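Local coordinates for protein thioredoxin (H-type,TRX-H) (Edwardsiella tarda, PDB 5ZF2) that is a thioredoxin-like secreted effector that inhibits host ASK1-MAPK signalling to promote bacterial pathogenesis during infection, and is probably an oxidoreductase of the thioredoxin type, at residues A[37-40]-A[41-45]. Numbering follows the deposited sequence.
Sequences RELT and PLFAQ
The proline-kinked last turns of helix 30-43, the helix that follows strand 20-25 in the beta-alpha-beta unit of the thioredoxin fold and at whose start a CxxC pattern lies, bring L39 against F43 and L42, with P41 set at the bend. P41 has no N-H to give to the turn before it. Its ring carbons fill that place: CD lies 3.2 Å from R37 O, which thus meets a CH2 where a regular helix would offer an N-H, and CG lies 3.5 Å from E38 O. E38 O is further covered by the branch of L42, whose CG approaches to 3.4 Å. Two residues after the proline, F43 N donates to L39 O at 2.9 Å, with the C=O pointing almost straight at the nitrogen (171°), and makes a second, weak bond to T40 O. With chi1 at -65°, F43 CG stands anti to its own carbonyl carbon, and the ring folds back along the helix toward L39. The same L39 O lies over one face of the ring, 3.3 Å above its plane and displaced toward the rim, so this oxygen meets both the N-H and the phenyl of one residue. T40 OG1, anti to its carbonyl carbon, bonds to E36 O of the preceding turn, while CB is pressed tightly against P41 CD. L39 and F43 turn toward the sheet, where they touch D23 and L21 of strand 20-25; F43 also reaches L101 and L42 reaches L97 of helix 94-102, so the kinked end packs against both elements. Within the helix, L39 CD2 and L42 CD1 meet loosely at 4.2 Å, whereas the far end of the phenyl ring, F43 CZ, closes on L39 CB at 3.6 Å.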
# COMPACT_ATOMS: atom_id res chain seq x y z
N ARG A 37 -11.24 -3.74 -3.26
CA ARG A 37 -12.60 -3.26 -3.08
C ARG A 37 -12.83 -2.22 -2.02
O ARG A 37 -13.48 -1.27 -2.21
CB ARG A 37 -13.50 -4.42 -2.71
CG ARG A 37 -14.19 -5.01 -3.85
CD ARG A 37 -13.24 -5.56 -4.85
NE ARG A 37 -13.70 -6.86 -5.26
CZ ARG A 37 -14.15 -7.09 -6.46
NH1 ARG A 37 -14.18 -6.08 -7.32
NH2 ARG A 37 -14.57 -8.29 -6.81
N GLU A 38 -12.34 -2.50 -0.86
CA GLU A 38 -12.60 -1.67 0.31
C GLU A 38 -11.65 -0.49 0.41
O GLU A 38 -12.03 0.56 0.93
CB GLU A 38 -12.52 -2.53 1.57
CG GLU A 38 -13.56 -3.67 1.50
CD GLU A 38 -13.39 -4.70 2.60
OE1 GLU A 38 -12.32 -4.69 3.23
OE2 GLU A 38 -14.31 -5.52 2.77
N LEU A 39 -10.42 -0.67 -0.09
CA LEU A 39 -9.43 0.40 -0.10
C LEU A 39 -9.73 1.46 -1.16
O LEU A 39 -9.46 2.65 -0.93
CB LEU A 39 -8.05 -0.21 -0.32
CG LEU A 39 -7.44 -0.91 0.89
CD1 LEU A 39 -6.17 -1.61 0.47
CD2 LEU A 39 -7.17 0.08 2.02
N THR A 40 -10.24 1.07 -2.32
CA THR A 40 -10.45 2.05 -3.39
C THR A 40 -11.27 3.26 -2.95
O THR A 40 -10.79 4.38 -3.13
CB THR A 40 -11.04 1.36 -4.63
OG1 THR A 40 -10.10 0.39 -5.10
CG2 THR A 40 -11.34 2.38 -5.74
N PRO A 41 -12.44 3.12 -2.32
CA PRO A 41 -13.12 4.33 -1.84
C PRO A 41 -12.37 5.04 -0.74
O PRO A 41 -12.44 6.27 -0.65
CB PRO A 41 -14.47 3.80 -1.34
CG PRO A 41 -14.22 2.37 -1.03
CD PRO A 41 -13.22 1.90 -2.02
N LEU A 42 -11.63 4.33 0.10
CA LEU A 42 -10.87 5.02 1.13
C LEU A 42 -9.81 5.93 0.51
O LEU A 42 -9.55 7.02 1.03
CB LEU A 42 -10.24 4.01 2.09
CG LEU A 42 -11.22 3.15 2.90
CD1 LEU A 42 -10.49 2.09 3.73
CD2 LEU A 42 -12.08 4.04 3.78
N PHE A 43 -9.21 5.51 -0.61
CA PHE A 43 -8.18 6.32 -1.24
C PHE A 43 -8.71 7.65 -1.76
O PHE A 43 -7.93 8.58 -1.97
CB PHE A 43 -7.54 5.55 -2.41
CG PHE A 43 -6.78 4.32 -1.98
CD1 PHE A 43 -6.27 4.22 -0.68
CD2 PHE A 43 -6.57 3.28 -2.88
CE1 PHE A 43 -5.55 3.09 -0.28
CE2 PHE A 43 -5.86 2.14 -2.49
CZ PHE A 43 -5.33 2.06 -1.19
N ALA A 44 -10.02 7.76 -1.99
CA ALA A 44 -10.60 8.97 -2.57
C ALA A 44 -11.11 9.93 -1.50
O ALA A 44 -11.56 11.03 -1.83
CB ALA A 44 -11.74 8.60 -3.52
N GLN A 45 -11.09 9.52 -0.24
CA GLN A 45 -11.62 10.34 0.83
C GLN A 45 -10.67 11.49 1.15
O GLN A 45 -9.46 11.33 1.00
CB GLN A 45 -11.84 9.49 2.08
CG GLN A 45 -13.02 8.57 1.96
CD GLN A 45 -13.21 7.70 3.17
OE1 GLN A 45 -12.48 7.81 4.17
NE2 GLN A 45 -14.19 6.81 3.10